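Local coordinates for protein beta-lactamase (Serratia marcescens, PDB 5GWA) that probably hydrolyses beta-lactam antibiotics to substituted beta-amino acids, as a class A extended-spectrum beta-lactamase, and is captured here with the inhibitor avibactam, at residues D5-S10 with D31-N36; V37-H42 with T163-V168; N140-A145 with T159-P164; N231-I236 with A245-V250. One frame throughout, in Å; residues are numbered along the deposited sequence.

Contact 1: residues D5-S10 with D31-N36; sequences DSLKNS and DNFKLN
L7 and L35 make the apolar half of this contact, with F33 beside them. The branch carbon CD2 of L7 touches L35 CD1 at 3.7 Å, the two side chains crossing at about a right angle, and the same methyl meets the F33 ring at its edge, near the ring plane, 3.9 Å from CZ. L35 CD1 also touches the helix backbone, 3.7 Å from K8 N, and lies against K8 CB.

In the fold this is helix 4-15 laid over an outermost strand of the five-stranded sheet: helix 5-10 and strand 34-36 run in nearly the same direction, 26° apart, their axes 9.1 Å from each other. Helix 257-276 closes in on the same side chains, with S270 and Y274 against L7 and L275 against F33.

The polar half belongs to K8. Its CG is anti to the backbone N (chi1 -170°) and the chain beyond is extended, which carries NZ out to the edge strand, where it donates to N36 O at 2.6 Å with a C=O...N angle of 163°. Water 1 accepts from K8 NZ at 3.1 Å and from N36 N at 3.0 Å, a second link between lysine and strand.

Contact 2: residues V37-H42 with T163-V168; sequences VNEKHH and TPDATV. With NA (sodium ion), chain K; NA (sodium ion), chain L.
E39 and D165 both place CG between the backbone N and the carbonyl carbon, at chi1 77° and 56°, and T163 sets its OG1 likewise. The E39 chain bends again at chi2. D165 OD1 lies 3.8 Å from E39 CB, and the two carboxylate planes are 86° apart.

What joins the two segments is a sodium ion. It is held by E39 O at 2.8 Å and D165 OD1 at 2.7 Å, with waters 2 and 3 as further ligands; K40 NZ donates to water 2, so the lysine reaches the ion through its shell. D165 OD1 also accepts a hydrogen bond from T163 OG1, which approaches from above the carboxylate plane. A second sodium ion is bound by T163 OG1 at 2.7 Å, with water 4 as another ligand. Two cations near the aspartate would be expected to favour its charged form.

The rest is close packing, much of it around E39 O, which lies 3.4 Å from both T163 CB and P164 CD. T163 CG2 touches H41 O, and the T163 and H42 side chains lie side by side, CG2 near CD2. The H42 ring also stacks on W161.

N38 to H41 form a type I beta turn, and T163 holds the N-cap position of helix 164-175: the arrangement is a turn after an edge strand set against a helix N-terminus, bridged by a bound sodium ion.

Contact 3: residues N140-A145 with T159-P164; sequences NISIKA and TNWTTP. With NA (sodium ion), chain L.
T159 meets S142 through its carbonyl: S142 OG donates to T159 O at 2.9 Å. The T159 hydroxyl is bonded to V156 O, and T159 CB rests against K144 CB.

At N160 the side chain does the work of a backbone. OD1 accepts from K144 N at 2.8 Å, almost straight along the carbonyl direction, and from A145 N at 3.0 Å, tilted from the carbonyl plane. ND2 gives a bond back to A145 O, so three bonds fix the amide's rotation; Y49 OH also bonds that carbonyl.

W161 has CG between the backbone N and the carbonyl carbon (chi1 58°). S142 CB sits over one face of its five-membered ring, 3.4 Å from the centroid, a CH-pi contact. W161 O takes the S142 amide at 2.9 Å, whereas the return bond from W161 N to S142 O is weak and bent.

T162 pairs with I141 as an antiparallel non-hydrogen-bonded pair. T163 N donates to N140 O at 3.1 Å, while N140 CB packs 3.4 Å from T163 OG1, which bonds D165 and binds a sodium ion whose site includes N140.

Two sound backbone bonds thus join the strands, and the S142 hydroxyl and N160 amide supplement them where regular pairing ends, closing the base of the omega loop that carries pocket residue E147.

Contact 4: residues N231-I236 with A245-V250; sequences NDIGII and AIAVYV
The amide of N231 lies against the Y249 ring with their planes 65° apart, its CG and OD1 both 3.5 Å from CD2. The approach is oblique, and so is that of I233 CG2, which reaches the phenol end of the ring, 3.5 Å from OH and 3.9 Å from CZ. The polar ends have partners beyond the pair: N231 ND2 donates to P44 O, and Y249 OH is hydrogen-bonded to T167 on helix 164-175.

On that same face of the sheet I233 and A247 meet methyl to methyl, CG2 to CB at 3.8 Å. I233 puts CG2 anti to the carbonyl carbon, where it can serve both A247 and Y249. The other face carries D232, V248 and I246; the I236 and I246 side chains cross obliquely, CD1 to CG2 at 3.8 Å, and D232 sends its carboxylate away to H214 and L202.

Between the faces runs regular antiparallel pairing. D232 with V248 and G234 with I246 are the hydrogen-bonded pairs, each with two bonds; N231-Y249, I233-A247 and I235-A245 alternate as non-hydrogen-bonded pairs. The CA atoms of N231 and I233 add C-H...O contacts to V248 O and I246 O.

This is the beta hairpin of strands 227-237 and 243-253 in the five-stranded sheet of the class A beta-lactamase fold, between helices 164-175 and 257-276; strand 227-237 also pairs with strand 212-218, which lines the avibactam pocket.

In the fold
Contact 4 is the core of the set: all its touching residues are buried, its centre lies about 7 Å from the chain's centre, and regular backbone pairing dominates it. Contact 1 reaches the same sheet at an outer strand, its centre about 22 Å from the chain's, peripheral yet largely buried, and adds a lysine and a water to apolar packing. Contacts 2 and 3 share T163 and P164, so strand 161-162 runs straight into helix 164-175; contact 3 is buried and rich in hydrogen bonds, contact 2 only partly buried and tied by sodium. V37 of contact 2 continues the strand of contact 1, and T167 links contact 2 to contact 4 through the Y249 hydroxyl and by packing on I233.

Contact 1: residues D5-S10 with D31-N36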
loop_
_atom_site.group_PDB
_atom_site.type_symbol
_atom_site.label_atom_id
_atom_site.label_comp_id
_atom_site.label_asym_id
_atom_site.label_seq_id
_atom_site.Cartn_x
_atom_site.Cartn_y
_atom_site.Cartn_z
ATOM N N ASP A 5 -3.693 18.008 -36.295
ATOM C CA ASP A 5 -2.893 16.951 -36.897
ATOM C C ASP A 5 -1.413 17.104 -36.569
ATOM O O ASP A 5 -0.715 16.113 -36.343
ATOM C CB ASP A 5 -3.101 16.912 -38.407
ATOM C CG ASP A 5 -4.305 16.091 -38.794
ATOM O OD1 ASP A 5 -4.209 14.844 -38.760
ATOM O OD2 ASP A 5 -5.364 16.691 -39.066
ATOM N N SER A 6 -0.942 18.346 -36.517
ATOM C CA SER A 6 0.447 18.626 -36.186
ATOM C C SER A 6 0.800 18.245 -34.739
ATOM O O SER A 6 1.858 17.677 -34.472
ATOM C CB SER A 6 0.733 20.107 -36.406
ATOM O OG SER A 6 2.115 20.359 -36.280
ATOM N N LEU A 7 -0.081 18.599 -33.817
ATOM C CA LEU A 7 0.054 18.198 -32.411
ATOM C C LEU A 7 0.097 16.680 -32.275
ATOM O O LEU A 7 0.977 16.123 -31.617
ATOM C CB LEU A 7 -1.116 18.768 -31.606
ATOM C CG LEU A 7 -1.262 18.289 -30.159
ATOM C CD1 LEU A 7 -0.022 18.608 -29.327
ATOM C CD2 LEU A 7 -2.514 18.881 -29.539
ATOM N N LYS A 8 -0.814 16.003 -32.947
ATOM C CA LYS A 8 -0.772 14.558 -32.996
ATOM C C LYS A 8 0.580 14.003 -33.476
ATOM O O LYS A 8 1.110 13.049 -32.916
ATOM C CB LYS A 8 -1.904 14.047 -33.868
ATOM C CG LYS A 8 -2.097 12.561 -33.787
ATOM C CD LYS A 8 -3.447 12.173 -34.331
ATOM C CE LYS A 8 -3.487 10.690 -34.608
ATOM N NZ LYS A 8 -4.874 10.162 -34.491
ATOM N N ASN A 9 1.099 14.550 -34.579
ATOM C CA ASN A 9 2.372 14.085 -35.119
ATOM C C ASN A 9 3.512 14.337 -34.127
ATOM O O ASN A 9 4.396 13.499 -33.973
ATOM C CB ASN A 9 2.676 14.761 -36.470
ATOM C CG ASN A 9 1.593 14.510 -37.518
ATOM O OD1 ASN A 9 0.982 13.441 -37.573
ATOM N ND2 ASN A 9 1.352 15.509 -38.360
ATOM N N SER A 10 3.440 15.437 -33.387
ATOM C CA SER A 10 4.451 15.722 -32.380
ATOM C C SER A 10 4.429 14.687 -31.262
ATOM O O SER A 10 5.468 14.270 -30.736
ATOM C CB SER A 10 4.208 17.096 -31.779
ATOM O OG SER A 10 5.204 17.393 -30.818
ATOM N N ASP A 31 -15.659 23.097 -26.699
ATOM C CA ASP A 31 -15.489 23.182 -28.161
ATOM C C ASP A 31 -15.286 21.778 -28.744
ATOM O O ASP A 31 -15.469 20.785 -28.038
ATOM C CB ASP A 31 -14.352 24.140 -28.513
ATOM C CG ASP A 31 -12.987 23.570 -28.232
ATOM O OD1 ASP A 31 -12.868 22.340 -28.028
ATOM O OD2 ASP A 31 -12.024 24.358 -28.231
ATOM N N ASN A 32 -14.971 21.691 -30.039
ATOM C CA ASN A 32 -14.989 20.419 -30.755
ATOM C C ASN A 32 -13.642 19.724 -30.873
ATOM O O ASN A 32 -13.484 18.792 -31.675
ATOM C CB ASN A 32 -15.564 20.641 -32.149
ATOM C CG ASN A 32 -16.940 21.259 -32.094
ATOM O OD1 ASN A 32 -17.886 20.637 -31.602
ATOM N ND2 ASN A 32 -17.039 22.528 -32.485
ATOM N N PHE A 33 -12.671 20.187 -30.102
ATOM C CA PHE A 33 -11.325 19.668 -30.173
ATOM C C PHE A 33 -11.297 18.200 -29.794
ATOM O O PHE A 33 -11.968 17.785 -28.847
ATOM C CB PHE A 33 -10.394 20.426 -29.254
ATOM C CG PHE A 33 -8.983 19.931 -29.305
ATOM C CD1 PHE A 33 -8.185 20.203 -30.416
ATOM C CD2 PHE A 33 -8.477 19.117 -28.303
ATOM C CE1 PHE A 33 -6.890 19.745 -30.481
ATOM C CE2 PHE A 33 -7.172 18.660 -28.361
ATOM C CZ PHE A 33 -6.378 18.976 -29.456
ATOM N N LYS A 34 -10.584 17.412 -30.593
ATOM C CA LYS A 34 -10.536 15.968 -30.388
ATOM C C LYS A 34 -9.204 15.439 -30.895
ATOM O O LYS A 34 -8.792 15.790 -32.008
ATOM C CB LYS A 34 -11.714 15.305 -31.098
ATOM C CG LYS A 34 -11.646 13.790 -31.161
ATOM C CD LYS A 34 -12.938 13.215 -31.735
ATOM C CE LYS A 34 -12.646 12.210 -32.830
ATOM N NZ LYS A 34 -13.908 11.788 -33.495
ATOM N N LEU A 35 -8.495 14.652 -30.067
ATOM C CA LEU A 35 -7.244 14.035 -30.460
ATOM C C LEU A 35 -7.160 12.651 -29.843
ATOM O O LEU A 35 -7.406 12.508 -28.642
ATOM C CB LEU A 35 -6.075 14.894 -29.980
ATOM C CG LEU A 35 -4.693 14.442 -30.446
ATOM C CD1 LEU A 35 -3.864 15.666 -30.812
ATOM C CD2 LEU A 35 -3.991 13.615 -29.386
ATOM N N ASN A 36 -6.810 11.646 -30.650
ATOM C CA ASN A 36 -6.653 10.267 -30.190
ATOM C C ASN A 36 -5.328 9.729 -30.695
ATOM O O ASN A 36 -4.958 9.974 -31.853
ATOM C CB ASN A 36 -7.766 9.402 -30.741
ATOM C CG ASN A 36 -9.119 9.722 -30.155
ATOM O OD1 ASN A 36 -9.271 9.945 -28.954
ATOM N ND2 ASN A 36 -10.114 9.789 -31.016
HETATM O O HOH W 1 -7.017 12.207 -33.551
#

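Contact 2: residues V37-H42 with T163-V168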
loop_
_atom_site.group_PDB
_atom_site.type_symbol
_atom_site.label_atom_id
_atom_site.label_comp_id
_atom_site.label_asym_id
_atom_site.label_seq_id
_atom_site.Cartn_x
_atom_site.Cartn_y
_atom_site.Cartn_z
ATOM N N VAL A 37 -4.606 8.999 -29.850
ATOM C CA VAL A 37 -3.388 8.296 -30.217
ATOM C C VAL A 37 -3.444 6.875 -29.661
ATOM O O VAL A 37 -3.698 6.686 -28.474
ATOM C CB VAL A 37 -2.127 9.002 -29.689
ATOM C CG1 VAL A 37 -0.878 8.214 -30.046
ATOM C CG2 VAL A 37 -2.072 10.423 -30.225
ATOM N N ASN A 38 -3.234 5.871 -30.512
ATOM C CA ASN A 38 -3.208 4.479 -30.099
ATOM C C ASN A 38 -4.487 4.095 -29.356
ATOM O O ASN A 38 -4.464 3.265 -28.459
ATOM C CB ASN A 38 -1.966 4.175 -29.282
ATOM C CG ASN A 38 -0.699 4.430 -30.046
ATOM O OD1 ASN A 38 -0.622 4.190 -31.247
ATOM N ND2 ASN A 38 0.318 4.948 -29.356
ATOM N N GLU A 39 -5.614 4.631 -29.805
ATOM C CA GLU A 39 -6.845 4.568 -29.029
ATOM C C GLU A 39 -7.650 3.289 -29.159
ATOM O O GLU A 39 -8.631 3.117 -28.434
ATOM C CB GLU A 39 -7.745 5.782 -29.295
ATOM C CG GLU A 39 -8.515 5.722 -30.614
ATOM C CD GLU A 39 -7.720 6.081 -31.859
ATOM O OE1 GLU A 39 -6.496 6.369 -31.823
ATOM O OE2 GLU A 39 -8.394 6.068 -32.928
ATOM N N LYS A 40 -7.308 2.442 -30.129
ATOM C CA LYS A 40 -8.096 1.238 -30.348
ATOM C C LYS A 40 -7.615 0.071 -29.473
ATOM O O LYS A 40 -8.238 -0.984 -29.462
ATOM C CB LYS A 40 -8.112 0.906 -31.842
ATOM C CG LYS A 40 -8.900 1.922 -32.669
ATOM C CD LYS A 40 -9.511 1.309 -33.914
ATOM C CE LYS A 40 -10.340 2.328 -34.672
ATOM N NZ LYS A 40 -11.701 2.414 -34.068
ATOM N N HIS A 41 -6.525 0.249 -28.741
ATOM C CA HIS A 41 -6.058 -0.748 -27.821
ATOM C C HIS A 41 -6.838 -0.720 -26.525
ATOM O O HIS A 41 -7.540 0.266 -26.229
ATOM C CB HIS A 41 -4.548 -0.554 -27.586
ATOM C CG HIS A 41 -3.736 -0.668 -28.832
ATOM N ND1 HIS A 41 -3.289 -1.883 -29.318
ATOM C CD2 HIS A 41 -3.326 0.262 -29.718
ATOM C CE1 HIS A 41 -2.564 -1.678 -30.396
ATOM N NE2 HIS A 41 -2.548 -0.380 -30.647
ATOM N N HIS A 42 -6.685 -1.781 -25.727
ATOM C CA HIS A 42 -7.313 -1.869 -24.414
ATOM C C HIS A 42 -6.248 -1.681 -23.340
ATOM O O HIS A 42 -5.266 -2.403 -23.291
ATOM C CB HIS A 42 -8.014 -3.208 -24.249
ATOM C CG HIS A 42 -9.242 -3.320 -25.085
ATOM N ND1 HIS A 42 -10.075 -4.426 -25.069
ATOM C CD2 HIS A 42 -9.801 -2.442 -25.941
ATOM C CE1 HIS A 42 -11.100 -4.205 -25.869
ATOM N NE2 HIS A 42 -10.966 -3.013 -26.406
ATOM N N THR A 163 -10.674 1.919 -23.536
ATOM C CA THR A 163 -10.039 2.719 -24.544
ATOM C C THR A 163 -9.864 4.137 -24.013
ATOM O O THR A 163 -10.571 4.570 -23.131
ATOM C CB THR A 163 -10.826 2.795 -25.843
ATOM O OG1 THR A 163 -12.113 3.352 -25.597
ATOM C CG2 THR A 163 -10.933 1.417 -26.516
ATOM N N PRO A 164 -8.871 4.875 -24.529
ATOM C CA PRO A 164 -8.672 6.222 -23.942
ATOM C C PRO A 164 -9.773 7.206 -24.319
ATOM O O PRO A 164 -10.096 8.112 -23.542
ATOM C CB PRO A 164 -7.330 6.681 -24.476
ATOM C CG PRO A 164 -6.739 5.539 -25.222
ATOM C CD PRO A 164 -7.788 4.476 -25.429
ATOM N N ASP A 165 -10.315 7.077 -25.530
ATOM C CA ASP A 165 -11.418 7.912 -25.958
ATOM C C ASP A 165 -12.689 7.653 -25.172
ATOM O O ASP A 165 -13.359 8.609 -24.808
ATOM C CB ASP A 165 -11.631 7.863 -27.476
ATOM C CG ASP A 165 -11.835 6.468 -28.014
ATOM O OD1 ASP A 165 -11.153 5.508 -27.621
ATOM O OD2 ASP A 165 -12.696 6.318 -28.909
ATOM N N ALA A 166 -12.918 6.414 -24.741
ATOM C CA ALA A 166 -14.046 6.166 -23.831
ATOM C C ALA A 166 -13.885 7.044 -22.585
ATOM O O ALA A 166 -14.857 7.621 -22.068
ATOM C CB ALA A 166 -14.139 4.720 -23.446
ATOM N N THR A 167 -12.683 7.057 -22.027
ATOM C CA THR A 167 -12.479 7.788 -20.807
ATOM C C THR A 167 -12.833 9.251 -20.946
ATOM O O THR A 167 -13.524 9.805 -20.087
ATOM C CB THR A 167 -11.031 7.661 -20.328
ATOM O OG1 THR A 167 -10.646 6.279 -20.299
ATOM C CG2 THR A 167 -10.865 8.288 -18.981
ATOM N N VAL A 168 -12.330 9.909 -21.988
ATOM C CA VAL A 168 -12.602 11.331 -22.118
ATOM C C VAL A 168 -14.077 11.606 -22.502
ATOM O O VAL A 168 -14.620 12.623 -22.070
ATOM C CB VAL A 168 -11.644 12.080 -23.041
ATOM C CG1 VAL A 168 -10.229 12.084 -22.501
ATOM C CG2 VAL A 168 -11.713 11.550 -24.473
HETATM NA NA NA K . -11.230 3.463 -29.434
HETATM NA NA NA L . -14.050 3.955 -27.426
HETATM O O HOH W 2 -11.834 4.074 -32.031
HETATM O O HOH W 3 -12.323 1.223 -30.459
HETATM O O HOH W 4 -16.327 4.771 -26.164
#

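Contact 3: residues N140-A145 with T159-P164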
loop_
_atom_site.group_PDB
_atom_site.type_symbol
_atom_site.label_atom_id
_atom_site.label_comp_id
_atom_site.label_asym_id
_atom_site.label_seq_id
_atom_site.Cartn_x
_atom_site.Cartn_y
_atom_site.Cartn_z
ATOM N N ASN A 140 -16.827 0.548 -24.539
ATOM C CA ASN A 140 -15.362 0.299 -24.481
ATOM C C ASN A 140 -14.772 0.591 -23.124
ATOM O O ASN A 140 -13.578 0.935 -23.017
ATOM C CB ASN A 140 -14.601 1.035 -25.561
ATOM C CG ASN A 140 -14.678 0.328 -26.898
ATOM O OD1 ASN A 140 -14.941 -0.880 -26.958
ATOM N ND2 ASN A 140 -14.606 1.081 -27.947
ATOM N N ILE A 141 -15.546 0.304 -22.086
ATOM C CA ILE A 141 -15.043 0.241 -20.722
ATOM C C ILE A 141 -15.491 -1.082 -20.114
ATOM O O ILE A 141 -16.689 -1.416 -20.183
ATOM C CB ILE A 141 -15.564 1.412 -19.857
ATOM C CG1 ILE A 141 -15.146 2.755 -20.470
ATOM C CG2 ILE A 141 -15.029 1.318 -18.424
ATOM C CD1 ILE A 141 -15.694 3.993 -19.816
ATOM N N SER A 142 -14.568 -1.770 -19.452
ATOM C CA SER A 142 -14.844 -3.057 -18.818
ATOM C C SER A 142 -14.465 -2.981 -17.354
ATOM O O SER A 142 -13.296 -2.758 -17.030
ATOM C CB SER A 142 -14.072 -4.168 -19.508
ATOM O OG SER A 142 -14.192 -5.397 -18.807
ATOM N N ILE A 143 -15.440 -3.192 -16.476
ATOM C CA ILE A 143 -15.197 -3.208 -15.027
ATOM C C ILE A 143 -15.577 -4.587 -14.506
ATOM O O ILE A 143 -16.780 -4.944 -14.461
ATOM C CB ILE A 143 -15.926 -2.055 -14.318
ATOM C CG1 ILE A 143 -15.386 -0.705 -14.828
ATOM C CG2 ILE A 143 -15.861 -2.172 -12.794
ATOM C CD1 ILE A 143 -16.214 0.509 -14.494
ATOM N N LYS A 144 -14.560 -5.309 -14.038
ATOM C CA LYS A 144 -14.696 -6.724 -13.725
ATOM C C LYS A 144 -14.152 -7.126 -12.356
ATOM O O LYS A 144 -14.440 -8.216 -11.894
ATOM C CB LYS A 144 -14.031 -7.531 -14.807
ATOM C CG LYS A 144 -14.686 -7.369 -16.172
ATOM C CD LYS A 144 -16.066 -7.960 -16.266
ATOM C CE LYS A 144 -16.751 -7.458 -17.539
ATOM N NZ LYS A 144 -18.031 -8.178 -17.780
ATOM N N ALA A 145 -13.171 -6.393 -11.844
ATOM C CA ALA A 145 -12.435 -6.909 -10.678
ATOM C C ALA A 145 -12.235 -5.810 -9.657
ATOM O O ALA A 145 -11.891 -4.693 -9.990
ATOM C CB ALA A 145 -11.084 -7.431 -11.069
ATOM N N THR A 159 -8.368 -7.180 -17.014
ATOM C CA THR A 159 -9.811 -7.309 -17.173
ATOM C C THR A 159 -10.561 -6.026 -16.900
ATOM O O THR A 159 -11.734 -5.887 -17.268
ATOM C CB THR A 159 -10.417 -8.452 -16.337
ATOM O OG1 THR A 159 -10.356 -8.151 -14.936
ATOM C CG2 THR A 159 -9.688 -9.738 -16.597
ATOM N N ASN A 160 -9.910 -5.106 -16.195
ATOM C CA ASN A 160 -10.432 -3.768 -15.975
ATOM C C ASN A 160 -9.796 -2.822 -16.993
ATOM O O ASN A 160 -8.788 -2.170 -16.717
ATOM C CB ASN A 160 -10.086 -3.267 -14.584
ATOM C CG ASN A 160 -10.853 -3.955 -13.495
ATOM O OD1 ASN A 160 -12.027 -4.274 -13.641
ATOM N ND2 ASN A 160 -10.228 -4.118 -12.370
ATOM N N TRP A 161 -10.350 -2.800 -18.197
ATOM C CA TRP A 161 -9.708 -2.117 -19.316
ATOM C C TRP A 161 -10.564 -1.023 -19.893
ATOM O O TRP A 161 -11.789 -0.974 -19.665
ATOM C CB TRP A 161 -9.336 -3.116 -20.427
ATOM C CG TRP A 161 -10.512 -3.912 -21.000
ATOM C CD1 TRP A 161 -10.793 -5.228 -20.765
ATOM C CD2 TRP A 161 -11.431 -3.487 -22.019
ATOM N NE1 TRP A 161 -11.923 -5.603 -21.472
ATOM C CE2 TRP A 161 -12.306 -4.566 -22.277
ATOM C CE3 TRP A 161 -11.603 -2.308 -22.735
ATOM C CZ2 TRP A 161 -13.370 -4.462 -23.178
ATOM C CZ3 TRP A 161 -12.649 -2.231 -23.649
ATOM C CH2 TRP A 161 -13.503 -3.310 -23.855
ATOM N N THR A 162 -9.932 -0.163 -20.680
ATOM C CA THR A 162 -10.616 0.919 -21.337
ATOM C C THR A 162 -9.931 1.295 -22.629
ATOM O O THR A 162 -8.713 1.109 -22.760
ATOM C CB THR A 162 -10.680 2.161 -20.408
ATOM O OG1 THR A 162 -11.616 3.107 -20.930
ATOM C CG2 THR A 162 -9.316 2.809 -20.256
ATOM N N THR A 163 -10.674 1.919 -23.536
ATOM C CA THR A 163 -10.039 2.719 -24.544
ATOM C C THR A 163 -9.864 4.137 -24.013
ATOM O O THR A 163 -10.571 4.570 -23.131
ATOM C CB THR A 163 -10.826 2.795 -25.843
ATOM O OG1 THR A 163 -12.113 3.352 -25.597
ATOM C CG2 THR A 163 -10.933 1.417 -26.516
ATOM N N PRO A 164 -8.871 4.875 -24.529
ATOM C CA PRO A 164 -8.672 6.222 -23.942
ATOM C C PRO A 164 -9.773 7.206 -24.319
ATOM O O PRO A 164 -10.096 8.112 -23.542
ATOM C CB PRO A 164 -7.330 6.681 -24.476
ATOM C CG PRO A 164 -6.739 5.539 -25.222
ATOM C CD PRO A 164 -7.788 4.476 -25.429
HETATM NA NA NA L . -14.050 3.955 -27.426
HETATM O O HOH W 4 -16.327 4.771 -26.164
#

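Contact 4: residues N231-I236 with A245-V250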
loop_
_atom_site.group_PDB
_atom_site.type_symbol
_atom_site.label_atom_id
_atom_site.label_comp_id
_atom_site.label_asym_id
_atom_site.label_seq_id
_atom_site.Cartn_x
_atom_site.Cartn_y
_atom_site.Cartn_z
ATOM N N ASN A 231 -0.928 5.721 -15.279
ATOM C CA ASN A 231 -2.034 6.407 -15.907
ATOM C C ASN A 231 -2.368 7.702 -15.159
ATOM O O ASN A 231 -2.168 7.781 -13.941
ATOM C CB ASN A 231 -3.305 5.540 -15.826
ATOM C CG ASN A 231 -3.108 4.112 -16.351
ATOM O OD1 ASN A 231 -2.344 3.873 -17.311
ATOM N ND2 ASN A 231 -3.994 3.214 -15.894
ATOM N N ASP A 232 -3.023 8.623 -15.865
ATOM C CA ASP A 232 -3.653 9.808 -15.242
ATOM C C ASP A 232 -4.747 10.303 -16.182
ATOM O O ASP A 232 -4.561 10.350 -17.411
ATOM C CB ASP A 232 -2.598 10.854 -14.965
ATOM C CG ASP A 232 -3.043 11.893 -13.940
ATOM O OD1 ASP A 232 -4.090 11.663 -13.268
ATOM O OD2 ASP A 232 -2.285 12.881 -13.769
ATOM N N ILE A 233 -5.929 10.568 -15.612
ATOM C CA ILE A 233 -7.106 11.001 -16.374
ATOM C C ILE A 233 -7.722 12.199 -15.686
ATOM O O ILE A 233 -7.674 12.272 -14.457
ATOM C CB ILE A 233 -8.155 9.869 -16.547
ATOM C CG1 ILE A 233 -8.902 9.560 -15.254
ATOM C CG2 ILE A 233 -7.481 8.626 -17.083
ATOM C CD1 ILE A 233 -10.094 8.648 -15.473
ATOM N N GLY A 234 -8.271 13.150 -16.437
ATOM C CA GLY A 234 -8.888 14.305 -15.758
ATOM C C GLY A 234 -9.387 15.368 -16.674
ATOM O O GLY A 234 -9.398 15.214 -17.898
ATOM N N ILE A 235 -9.788 16.465 -16.049
ATOM C CA ILE A 235 -10.268 17.652 -16.759
ATOM C C ILE A 235 -9.412 18.815 -16.318
ATOM O O ILE A 235 -9.232 19.029 -15.111
ATOM C CB ILE A 235 -11.742 17.966 -16.466
ATOM C CG1 ILE A 235 -12.632 16.742 -16.666
ATOM C CG2 ILE A 235 -12.220 19.149 -17.341
ATOM C CD1 ILE A 235 -12.950 16.042 -15.366
ATOM N N ILE A 236 -8.900 19.585 -17.279
ATOM C CA ILE A 236 -7.984 20.662 -16.983
ATOM C C ILE A 236 -8.602 21.997 -17.393
ATOM O O ILE A 236 -9.213 22.105 -18.464
ATOM C CB ILE A 236 -6.657 20.415 -17.701
ATOM C CG1 ILE A 236 -6.083 19.085 -17.188
ATOM C CG2 ILE A 236 -5.669 21.532 -17.480
ATOM C CD1 ILE A 236 -4.780 18.656 -17.805
ATOM N N ALA A 245 -10.792 17.560 -21.386
ATOM C CA ALA A 245 -10.601 16.246 -20.787
ATOM C C ALA A 245 -9.457 15.535 -21.471
ATOM O O ALA A 245 -9.272 15.675 -22.690
ATOM C CB ALA A 245 -11.865 15.436 -20.906
ATOM N N ILE A 246 -8.585 14.931 -20.670
ATOM C CA ILE A 246 -7.434 14.225 -21.195
ATOM C C ILE A 246 -7.263 12.913 -20.421
ATOM O O ILE A 246 -7.461 12.848 -19.216
ATOM C CB ILE A 246 -6.157 15.091 -21.143
ATOM C CG1 ILE A 246 -4.927 14.354 -21.660
ATOM C CG2 ILE A 246 -5.919 15.634 -19.746
ATOM C CD1 ILE A 246 -3.788 15.278 -22.016
ATOM N N ALA A 247 -6.886 11.862 -21.142
ATOM C CA ALA A 247 -6.543 10.598 -20.527
ATOM C C ALA A 247 -5.286 10.034 -21.136
ATOM O O ALA A 247 -5.169 9.978 -22.371
ATOM C CB ALA A 247 -7.682 9.632 -20.690
ATOM N N VAL A 248 -4.302 9.698 -20.305
ATOM C CA VAL A 248 -3.080 9.088 -20.801
ATOM C C VAL A 248 -2.827 7.789 -20.063
ATOM O O VAL A 248 -2.830 7.749 -18.829
ATOM C CB VAL A 248 -1.843 10.011 -20.683
ATOM C CG1 VAL A 248 -0.603 9.340 -21.253
ATOM C CG2 VAL A 248 -2.098 11.352 -21.369
ATOM N N TYR A 249 -2.609 6.705 -20.819
ATOM C CA TYR A 249 -2.313 5.393 -20.259
ATOM C C TYR A 249 -0.960 4.929 -20.777
ATOM O O TYR A 249 -0.803 4.694 -21.965
ATOM C CB TYR A 249 -3.368 4.355 -20.694
ATOM C CG TYR A 249 -4.744 4.730 -20.265
ATOM C CD1 TYR A 249 -5.528 5.575 -21.028
ATOM C CD2 TYR A 249 -5.283 4.224 -19.086
ATOM C CE1 TYR A 249 -6.807 5.910 -20.630
ATOM C CE2 TYR A 249 -6.506 4.656 -18.619
ATOM C CZ TYR A 249 -7.240 5.498 -19.378
ATOM O OH TYR A 249 -8.467 5.836 -18.894
ATOM N N VAL A 250 0.071 4.939 -19.928
ATOM C CA VAL A 250 1.365 4.369 -20.305
ATOM C C VAL A 250 1.379 2.912 -19.891
ATOM O O VAL A 250 1.383 2.589 -18.694
ATOM C CB VAL A 250 2.525 5.137 -19.617
ATOM C CG1 VAL A 250 3.864 4.538 -20.024
ATOM C CG2 VAL A 250 2.464 6.620 -19.916
#